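Local structure of 3-dehydroquinate dehydratase (Aquifex aeolicus, 2EGZ) at residues B[29-34]-B[58-63]; B[87-92]-B[111-116]; B[22-27]-B[204-209]; B[2-7]-B[188-193]. The protein probably catalyses the cis-dehydration of 3-dehydroquinate to 3-dehydroshikimate, the third step of the chorismate pathway towards aromatic amino acids. All coordinates share one frame; numbering follows the deposited sequence.

Contact 1 (B[29-34]-B[58-63])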
# COMPACT_ATOMS: atom_id res chain seq x y z
N LEU B 29 1.21 21.81 4.48
CA LEU B 29 -0.05 21.70 5.20
C LEU B 29 -0.42 20.23 5.26
O LEU B 29 -0.75 19.62 4.24
CB LEU B 29 -1.16 22.50 4.51
CG LEU B 29 -1.19 24.02 4.68
CD1 LEU B 29 0.07 24.62 4.08
CD2 LEU B 29 -2.42 24.59 3.99
N ARG B 30 -0.34 19.65 6.45
CA ARG B 30 -0.70 18.25 6.63
C ARG B 30 -2.19 18.25 6.95
O ARG B 30 -2.58 18.19 8.12
CB ARG B 30 0.10 17.64 7.78
CG ARG B 30 1.56 17.33 7.43
CD ARG B 30 1.64 16.25 6.36
NE ARG B 30 1.01 15.01 6.79
CZ ARG B 30 1.63 14.05 7.49
NH1 ARG B 30 2.90 14.19 7.83
NH2 ARG B 30 0.96 12.97 7.87
N VAL B 31 -3.00 18.35 5.91
CA VAL B 31 -4.45 18.40 6.06
C VAL B 31 -5.02 17.18 6.78
O VAL B 31 -6.11 17.25 7.34
CB VAL B 31 -5.13 18.56 4.69
CG1 VAL B 31 -6.63 18.74 4.87
CG2 VAL B 31 -4.54 19.75 3.96
N ASP B 32 -4.29 16.07 6.77
CA ASP B 32 -4.75 14.87 7.45
C ASP B 32 -4.72 15.07 8.96
O ASP B 32 -5.33 14.30 9.71
CB ASP B 32 -3.88 13.67 7.07
CG ASP B 32 -2.40 13.95 7.22
OD1 ASP B 32 -1.88 14.79 6.45
OD2 ASP B 32 -1.76 13.35 8.11
N GLN B 33 -4.02 16.11 9.40
CA GLN B 33 -3.90 16.42 10.82
C GLN B 33 -4.76 17.64 11.20
O GLN B 33 -4.68 18.14 12.32
CB GLN B 33 -2.44 16.69 11.17
CG GLN B 33 -1.52 15.51 10.88
CD GLN B 33 -1.39 14.56 12.06
OE1 GLN B 33 -2.38 14.16 12.66
NE2 GLN B 33 -0.15 14.19 12.38
N PHE B 34 -5.57 18.09 10.25
CA PHE B 34 -6.45 19.24 10.45
C PHE B 34 -7.76 18.81 11.11
O PHE B 34 -8.29 17.74 10.82
CB PHE B 34 -6.78 19.90 9.10
CG PHE B 34 -5.78 20.93 8.65
CD1 PHE B 34 -4.42 20.74 8.86
CD2 PHE B 34 -6.20 22.07 7.97
CE1 PHE B 34 -3.49 21.68 8.40
CE2 PHE B 34 -5.29 23.01 7.50
CZ PHE B 34 -3.93 22.81 7.72
N LEU B 58 0.73 20.87 -0.52
CA LEU B 58 -0.59 20.42 -0.12
C LEU B 58 -0.52 18.91 0.08
O LEU B 58 -0.37 18.16 -0.89
CB LEU B 58 -1.62 20.75 -1.21
CG LEU B 58 -3.04 20.20 -1.02
CD1 LEU B 58 -3.68 20.82 0.22
CD2 LEU B 58 -3.88 20.51 -2.25
N THR B 59 -0.59 18.47 1.33
CA THR B 59 -0.53 17.05 1.66
C THR B 59 -1.78 16.63 2.42
O THR B 59 -2.21 17.30 3.35
CB THR B 59 0.69 16.71 2.54
OG1 THR B 59 1.89 16.97 1.80
CG2 THR B 59 0.67 15.24 2.94
N ILE B 60 -2.34 15.50 2.02
CA ILE B 60 -3.52 14.95 2.68
C ILE B 60 -3.19 13.47 2.77
O ILE B 60 -3.80 12.64 2.09
CB ILE B 60 -4.78 15.15 1.82
CG1 ILE B 60 -4.86 16.59 1.33
CG2 ILE B 60 -6.02 14.82 2.65
CD1 ILE B 60 -5.98 16.86 0.35
N ARG B 61 -2.20 13.16 3.60
CA ARG B 61 -1.70 11.80 3.76
C ARG B 61 -2.74 10.71 3.96
O ARG B 61 -3.61 10.80 4.83
CB ARG B 61 -0.70 11.74 4.91
CG ARG B 61 0.15 10.48 4.90
CD ARG B 61 1.18 10.52 3.78
NE ARG B 61 2.13 11.61 3.95
CZ ARG B 61 3.04 11.66 4.92
NH1 ARG B 61 3.16 10.67 5.80
NH2 ARG B 61 3.85 12.71 5.01
N SER B 62 -2.64 9.66 3.15
CA SER B 62 -3.55 8.53 3.25
C SER B 62 -3.23 7.78 4.54
O SER B 62 -2.08 7.78 5.00
CB SER B 62 -3.38 7.60 2.04
OG SER B 62 -2.05 7.10 1.95
N PRO B 63 -4.23 7.14 5.14
CA PRO B 63 -4.01 6.40 6.39
C PRO B 63 -2.96 5.29 6.31
O PRO B 63 -2.25 5.04 7.28
CB PRO B 63 -5.41 5.86 6.72
CG PRO B 63 -6.05 5.72 5.37
CD PRO B 63 -5.63 7.00 4.68

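Contact 2 (B[87-92]-B[111-116])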
# COMPACT_ATOMS: atom_id res chain seq x y z
N THR B 87 1.98 19.69 -4.58
CA THR B 87 0.95 18.81 -4.07
C THR B 87 1.67 17.48 -3.89
O THR B 87 2.35 17.00 -4.80
CB THR B 87 -0.22 18.61 -5.06
OG1 THR B 87 -1.01 19.81 -5.12
CG2 THR B 87 -1.10 17.46 -4.60
N ASP B 88 1.56 16.90 -2.70
CA ASP B 88 2.20 15.62 -2.40
C ASP B 88 1.12 14.54 -2.39
O ASP B 88 0.22 14.57 -1.56
CB ASP B 88 2.90 15.68 -1.03
CG ASP B 88 3.61 14.38 -0.67
OD1 ASP B 88 3.08 13.30 -0.99
OD2 ASP B 88 4.70 14.44 -0.05
N ILE B 89 1.22 13.60 -3.32
CA ILE B 89 0.27 12.50 -3.40
C ILE B 89 1.09 11.21 -3.28
O ILE B 89 2.21 11.15 -3.76
CB ILE B 89 -0.51 12.52 -4.74
CG1 ILE B 89 -1.55 11.39 -4.78
CG2 ILE B 89 0.46 12.39 -5.91
CD1 ILE B 89 -2.63 11.52 -3.73
N GLU B 90 0.53 10.20 -2.63
CA GLU B 90 1.25 8.94 -2.47
C GLU B 90 1.26 8.14 -3.76
O GLU B 90 0.26 8.11 -4.49
CB GLU B 90 0.62 8.07 -1.37
CG GLU B 90 0.43 8.73 -0.01
CD GLU B 90 -0.69 9.74 0.01
OE1 GLU B 90 -1.63 9.62 -0.81
OE2 GLU B 90 -0.65 10.65 0.87
N LEU B 91 2.39 7.50 -4.05
CA LEU B 91 2.50 6.68 -5.26
C LEU B 91 1.45 5.58 -5.17
O LEU B 91 0.93 5.13 -6.19
CB LEU B 91 3.90 6.06 -5.35
CG LEU B 91 4.18 5.06 -6.48
CD1 LEU B 91 4.00 5.73 -7.84
CD2 LEU B 91 5.60 4.54 -6.35
N SER B 92 1.15 5.15 -3.95
CA SER B 92 0.18 4.09 -3.72
C SER B 92 -1.27 4.48 -4.04
O SER B 92 -2.13 3.61 -4.17
CB SER B 92 0.28 3.58 -2.28
OG SER B 92 0.07 4.62 -1.34
N LEU B 111 4.15 18.42 -8.76
CA LEU B 111 3.61 17.24 -8.10
C LEU B 111 4.71 16.41 -7.45
O LEU B 111 5.69 16.05 -8.11
CB LEU B 111 2.86 16.37 -9.10
CG LEU B 111 2.07 15.19 -8.52
CD1 LEU B 111 0.96 15.72 -7.62
CD2 LEU B 111 1.48 14.34 -9.64
N ILE B 112 4.55 16.14 -6.17
CA ILE B 112 5.50 15.30 -5.46
C ILE B 112 4.78 13.97 -5.33
O ILE B 112 3.61 13.94 -4.96
CB ILE B 112 5.81 15.83 -4.04
CG1 ILE B 112 6.66 17.11 -4.13
CG2 ILE B 112 6.53 14.77 -3.23
CD1 ILE B 112 6.87 17.77 -2.78
N ILE B 113 5.45 12.88 -5.67
CA ILE B 113 4.84 11.56 -5.56
C ILE B 113 5.67 10.81 -4.54
O ILE B 113 6.83 10.47 -4.78
CB ILE B 113 4.84 10.85 -6.92
CG1 ILE B 113 3.95 11.63 -7.89
CG2 ILE B 113 4.34 9.41 -6.76
CD1 ILE B 113 3.97 11.11 -9.32
N SER B 114 5.06 10.58 -3.38
CA SER B 114 5.75 9.97 -2.26
C SER B 114 5.52 8.51 -1.92
O SER B 114 4.53 7.89 -2.31
CB SER B 114 5.46 10.80 -1.01
OG SER B 114 4.06 10.80 -0.75
N TYR B 115 6.47 7.97 -1.16
CA TYR B 115 6.44 6.60 -0.68
C TYR B 115 7.05 6.64 0.72
O TYR B 115 8.14 7.18 0.90
CB TYR B 115 7.30 5.69 -1.56
CG TYR B 115 7.52 4.33 -0.93
CD1 TYR B 115 6.49 3.39 -0.87
CD2 TYR B 115 8.73 4.01 -0.31
CE1 TYR B 115 6.65 2.18 -0.20
CE2 TYR B 115 8.91 2.80 0.36
CZ TYR B 115 7.86 1.89 0.42
OH TYR B 115 8.01 0.71 1.11
N HIS B 116 6.35 6.08 1.70
CA HIS B 116 6.88 6.07 3.05
C HIS B 116 6.94 4.65 3.62
O HIS B 116 6.05 3.84 3.36
CB HIS B 116 6.02 6.91 4.00
CG HIS B 116 5.79 8.32 3.54
ND1 HIS B 116 5.01 8.63 2.45
CD2 HIS B 116 6.23 9.49 4.05
CE1 HIS B 116 4.97 9.94 2.31
NE2 HIS B 116 5.70 10.49 3.26
O HOH W 1 3.37 5.28 -2.06

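Contact 3 (B[22-27]-B[204-209])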
# COMPACT_ATOMS: atom_id res chain seq x y z
N LYS B 22 12.09 32.05 11.26
CA LYS B 22 13.17 31.08 11.42
C LYS B 22 13.83 30.61 10.12
O LYS B 22 14.85 29.93 10.16
CB LYS B 22 12.66 29.89 12.24
CG LYS B 22 12.39 30.29 13.69
CD LYS B 22 11.86 29.16 14.53
CE LYS B 22 11.50 29.65 15.92
NZ LYS B 22 12.65 30.32 16.60
N GLY B 23 13.26 30.98 8.97
CA GLY B 23 13.88 30.62 7.71
C GLY B 23 13.28 29.53 6.82
O GLY B 23 13.94 29.05 5.90
N ALA B 24 12.04 29.14 7.08
CA ALA B 24 11.41 28.11 6.26
C ALA B 24 11.11 28.68 4.88
O ALA B 24 10.76 29.86 4.75
CB ALA B 24 10.12 27.64 6.91
N ASP B 25 11.27 27.86 3.84
CA ASP B 25 11.00 28.31 2.48
C ASP B 25 9.60 27.82 2.13
O ASP B 25 8.88 28.44 1.34
CB ASP B 25 11.97 27.67 1.48
CG ASP B 25 13.40 28.07 1.74
OD1 ASP B 25 13.71 29.26 1.58
OD2 ASP B 25 14.22 27.18 2.08
N ILE B 26 9.25 26.69 2.73
CA ILE B 26 7.97 26.05 2.47
C ILE B 26 7.24 25.59 3.73
O ILE B 26 7.87 25.19 4.70
CB ILE B 26 8.18 24.78 1.61
CG1 ILE B 26 8.84 25.14 0.29
CG2 ILE B 26 6.86 24.06 1.41
CD1 ILE B 26 9.30 23.93 -0.49
N VAL B 27 5.92 25.67 3.69
CA VAL B 27 5.10 25.17 4.79
C VAL B 27 4.29 24.04 4.19
O VAL B 27 3.60 24.22 3.18
CB VAL B 27 4.12 26.24 5.36
CG1 VAL B 27 3.05 25.55 6.21
CG2 VAL B 27 4.88 27.24 6.22
N ILE B 204 15.27 17.58 12.83
CA ILE B 204 16.17 18.71 12.99
C ILE B 204 15.35 20.00 12.99
O ILE B 204 14.51 20.20 12.12
CB ILE B 204 17.18 18.79 11.84
CG1 ILE B 204 18.07 17.54 11.84
CG2 ILE B 204 18.02 20.06 11.96
CD1 ILE B 204 19.11 17.54 10.75
N PRO B 205 15.57 20.87 13.99
CA PRO B 205 14.83 22.13 14.07
C PRO B 205 15.13 23.07 12.90
O PRO B 205 16.26 23.14 12.42
CB PRO B 205 15.30 22.72 15.41
CG PRO B 205 15.58 21.48 16.23
CD PRO B 205 16.32 20.61 15.23
N LEU B 206 14.11 23.78 12.46
CA LEU B 206 14.23 24.72 11.35
C LEU B 206 15.42 25.67 11.47
O LEU B 206 16.19 25.83 10.53
CB LEU B 206 12.94 25.53 11.22
CG LEU B 206 12.92 26.72 10.26
CD1 LEU B 206 13.31 26.28 8.85
CD2 LEU B 206 11.53 27.33 10.26
N GLU B 207 15.57 26.30 12.64
CA GLU B 207 16.66 27.23 12.84
C GLU B 207 18.03 26.60 12.62
O GLU B 207 18.91 27.21 12.03
CB GLU B 207 16.61 27.82 14.26
CG GLU B 207 15.41 28.71 14.51
CD GLU B 207 15.48 29.40 15.87
OE1 GLU B 207 15.57 28.69 16.89
OE2 GLU B 207 15.43 30.65 15.90
N GLU B 208 18.19 25.37 13.10
CA GLU B 208 19.46 24.67 12.94
C GLU B 208 19.75 24.32 11.48
O GLU B 208 20.88 24.48 11.02
CB GLU B 208 19.47 23.40 13.81
CG GLU B 208 19.58 23.69 15.30
CD GLU B 208 19.53 22.43 16.15
OE1 GLU B 208 20.19 21.43 15.79
OE2 GLU B 208 18.83 22.44 17.20
N MET B 209 18.74 23.87 10.75
CA MET B 209 18.94 23.50 9.35
C MET B 209 19.31 24.73 8.51
O MET B 209 20.07 24.63 7.55
CB MET B 209 17.69 22.84 8.78
CG MET B 209 17.86 22.35 7.35
SD MET B 209 19.19 21.11 7.15
CE MET B 209 18.28 19.64 7.58

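Contact 4 (B[2-7]-B[188-193])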
# COMPACT_ATOMS: atom_id res chain seq x y z
N LEU B 2 15.63 23.51 -0.52
CA LEU B 2 14.55 24.25 0.11
C LEU B 2 14.23 23.57 1.44
O LEU B 2 14.34 22.35 1.55
CB LEU B 2 13.31 24.23 -0.79
CG LEU B 2 13.52 24.89 -2.16
CD1 LEU B 2 12.23 24.80 -2.97
CD2 LEU B 2 13.95 26.34 -1.98
N ILE B 3 13.84 24.36 2.43
CA ILE B 3 13.51 23.83 3.75
C ILE B 3 12.02 23.93 3.99
O ILE B 3 11.43 25.01 3.89
CB ILE B 3 14.24 24.60 4.86
CG1 ILE B 3 15.75 24.53 4.65
CG2 ILE B 3 13.87 24.01 6.22
CD1 ILE B 3 16.54 25.38 5.63
N ALA B 4 11.41 22.80 4.33
CA ALA B 4 9.98 22.76 4.59
C ALA B 4 9.67 22.30 6.00
O ALA B 4 10.41 21.52 6.59
CB ALA B 4 9.30 21.82 3.60
N VAL B 5 8.57 22.80 6.54
CA VAL B 5 8.14 22.43 7.88
C VAL B 5 6.66 22.08 7.83
O VAL B 5 5.85 22.85 7.31
CB VAL B 5 8.37 23.57 8.90
CG1 VAL B 5 7.69 24.84 8.42
CG2 VAL B 5 7.85 23.16 10.27
N PRO B 6 6.29 20.90 8.34
CA PRO B 6 4.88 20.49 8.34
C PRO B 6 4.13 21.18 9.47
O PRO B 6 4.70 21.44 10.53
CB PRO B 6 4.96 18.99 8.57
CG PRO B 6 6.16 18.86 9.45
CD PRO B 6 7.15 19.77 8.74
N LEU B 7 2.87 21.48 9.24
CA LEU B 7 2.06 22.14 10.25
C LEU B 7 0.61 21.69 10.16
O LEU B 7 0.09 21.44 9.07
CB LEU B 7 2.09 23.66 10.08
CG LEU B 7 3.38 24.47 10.29
CD1 LEU B 7 3.07 25.94 10.03
CD2 LEU B 7 3.91 24.28 11.71
N SER B 188 18.66 15.62 -3.58
CA SER B 188 17.44 15.87 -2.80
C SER B 188 17.23 17.38 -2.79
O SER B 188 18.09 18.13 -2.34
CB SER B 188 17.60 15.34 -1.37
OG SER B 188 16.34 15.28 -0.72
N VAL B 189 16.07 17.82 -3.28
CA VAL B 189 15.78 19.25 -3.40
C VAL B 189 15.04 19.93 -2.25
O VAL B 189 15.03 21.16 -2.17
CB VAL B 189 14.99 19.52 -4.70
CG1 VAL B 189 15.85 19.13 -5.89
CG2 VAL B 189 13.69 18.72 -4.70
N ILE B 190 14.43 19.13 -1.38
CA ILE B 190 13.70 19.67 -0.23
C ILE B 190 14.02 18.83 1.00
O ILE B 190 14.12 17.60 0.92
CB ILE B 190 12.16 19.63 -0.46
CG1 ILE B 190 11.78 20.50 -1.65
CG2 ILE B 190 11.43 20.09 0.81
CD1 ILE B 190 10.32 20.34 -2.09
N THR B 191 14.20 19.50 2.14
CA THR B 191 14.47 18.81 3.39
C THR B 191 13.36 19.24 4.34
O THR B 191 12.82 20.34 4.21
CB THR B 191 15.86 19.17 3.97
OG1 THR B 191 16.18 18.29 5.05
CG2 THR B 191 15.88 20.61 4.46
N TYR B 192 12.99 18.37 5.27
CA TYR B 192 11.90 18.66 6.20
C TYR B 192 12.39 18.79 7.63
O TYR B 192 13.15 17.95 8.12
CB TYR B 192 10.84 17.56 6.10
CG TYR B 192 10.21 17.45 4.74
CD1 TYR B 192 8.86 17.75 4.54
CD2 TYR B 192 10.97 17.06 3.63
CE1 TYR B 192 8.28 17.66 3.26
CE2 TYR B 192 10.40 16.97 2.35
CZ TYR B 192 9.06 17.27 2.18
OH TYR B 192 8.50 17.19 0.93
N CYS B 193 11.93 19.84 8.30
CA CYS B 193 12.33 20.10 9.67
C CYS B 193 11.14 20.15 10.61
O CYS B 193 9.99 20.08 10.19
CB CYS B 193 13.04 21.46 9.75
SG CYS B 193 14.55 21.61 8.81

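Contact 1 (B[29-34]-B[58-63])
The ends of two parallel strands run side by side, their directions 27° apart, with Leu29 paired to Leu58 and Arg30 to Thr59. Two backbone bonds join them: Thr59 N gives to Leu29 O at 3.1 Å, and Val31 N gives to Thr59 O at 2.9 Å. Arg30 bends at chi2 and chi3, and its chain passes Thr59 CG2 on the way to Asp32 and Arg61. Its guanidinium grips Asp32 side-on. Arg30 NE gives a hydrogen bond to Asp32 OD1 at 2.9 Å, and Arg30 NH2 meets Asp32 OD2 at 2.8 Å in a salt bridge. Both oxygens use their syn lone pairs. The two-point grip probably fixes the rotation of the guanidinium, one face of which is stacked on Arg61. The two guanidinium centres are 3.8 Å apart, with planes at 27°. Two like charges are thus pressed together, and Asp32 probably offsets part of the repulsion. Asp32 OD1 also takes a weak bond from Arg61 N at 3.3 Å. Arg61 binds 3-dehydroquinate, and Arg30 is predicted to do so. Arg61 NH2 bonds a tartrate molecule here, while its NH1 bonds Glu65 O. Val31 points toward 58-63, and its CB packs on Ile60 CG1 at 3.9 Å. The two strands belong to the beta-alpha-beta unit 26-30, 39-51, 55-59. Helix 39-51 packs on Leu29, helix 73-80 on Val31 and Ile60, and strand 86-90 adjoins Leu58 and Thr59.

Contact 2 (B[87-92]-B[111-116])
Strands 86-90 and 110-117 are the parallel pair of a beta-alpha-beta unit in the TIM barrel, linked through helix 94-107. Their segments cross at -38°. The pairing is tight and buried. Ile112 N gives a nearly straight bond to Thr87 O at 2.7 Å, and Ile89 N one to Ile112 O at 2.9 Å. On the helix side, Ile89 CG2 rests on Leu111 CD1 at 3.8 Å. Ile113 CG2 packs on Leu91 CB at 3.7 Å. On the other face Asp88 extends with CG anti to the backbone N. Asp88 OD1, on its syn lone pair, accepts a hydrogen bond from Ser114 OG at 2.7 Å. Its OD2 forms a long, weak ion pair with Lys142, the Schiff-base lysine. An alanine in place of Asp88 would remove the carboxylate, and would probably leave Ser114 OG less firmly oriented and Lys142 without this weak ionic partner. His116, the catalytic proton donor and acceptor, lies two residues after Ser114 on strand 110-117. The ladder stays tight up to Leu91 N, which bonds Ser114 O at 2.8 Å. Beyond it Ser92 is exposed, and a water makes the link, accepting from Ser92 N at 2.9 Å and donating to Ser114 O.

Contact 3 (B[22-27]-B[204-209])
Leu206 points toward the turn that follows helix 12-22, and Lys22 and Glu207 cross obliquely beside it. CG of Leu206 is anti to the backbone N, chi1 171°, which sends both methyls into the other segment. CD2 fits between two CB atoms. Leu206 CD2 is 3.6 Å from Ala24 CB and only 3.4 Å from Lys22 CB, tighter than usual for two carbons. Leu206 CD1 sits against the backbone, 3.6 Å from Ala24 N. Lys22 then leaves this apolar spot, runs outward and crosses Glu207 obliquely. The lysine chain is extended until its last torsion, where chi4 of -56° turns the amino group in. Lys22 CG rides on Glu207 CG at 3.5 Å. At the tip Lys22 NZ forms a salt bridge with Glu207 OE2 at 2.9 Å, although as a hydrogen bond it is weak. Glu207 is exposed, so this outer end lies near solvent, while Leu206 and Ala24 are buried. An alanine in place of Lys22 would remove the salt bridge and the aliphatic contact with Glu207, and would probably loosen the hold on the first turn of helix 206-217. Gly23 has positive phi, 107°, where a CB would clash with the carbonyl oxygen before it. It ends helix 12-22 in a Schellman motif and leads the chain into strand 26-30. The last helix of a TIM barrel here packs on that alpha-to-beta turn.

Contact 4 (B[2-7]-B[188-193])
Strands 2-7 and 190-192 lie parallel, crossing at -34°. Thr191 NH bonds back to Leu2 O and Cys193 NH to Ala4 O, while Ala4 NH bonds to Thr191 O. Ile190 shows how the Leu2 and Ala4 face is filled. Ile190 CB stands 4.0 Å from Leu2 O. Ile190 CG2, anti to the backbone N, leans along the strand pair to Ala4 CB at 3.9 Å. Ile190 CG1, on the other branch, lies over Leu2 CB at 4.1 Å. The chain stays extended at chi2, so the tip Ile190 CD1 passes beyond both and meets Ile26 CD1 at 4.1 Å. Tyr192 points to the same face. Ala4 CB lies 4.2 Å above the plane of the Tyr192 ring, offset toward the rim. The ring also makes a cation-pi contact with Lys142, the Schiff-base lysine, so this face leads to the active site. The opposite face carries Ile3 and Thr191. Ile3 CG2 touches Cys193 SG at 3.6 Å, and Ile3 CG1 lies beside Thr191 CG2 at 3.9 Å. The threonine hydroxyl bonds Arg180 O. At the far end Pro6 CD comes to 3.2 Å from Cys193 O. Here the first and last strands of the TIM barrel meet. Strand 26-30 flanks strand 2-7 on its other edge, Tyr192 and Ile190 touch strand 168-172, and helix 206-217 packs on Ile3, Thr191 and Cys193.

Overall arrangement
From the N terminus the chain first lays down strand 2-7, which opens contact 4, and then residues 22-27, which open contact 3. Contact 1 opens at 29-34 and closes at 58-63; contact 2 follows in series, opening at 87-92 and closing at 111-116. Both are short beta-alpha-beta loops of neighbouring strands, nested inside the two long loops. Contact 4 closes at 188-193, joining the first strand to the last. Contact 3 closes later, at 204-209, bringing the start of helix 206-217 onto the turn before strand 26-30, so these two cross. Probable hydrogen bonds Asp88 N to Leu58 O, Arg30 N to Leu7 O, and Asp25 N and Ile26 N to Ile3 O join them.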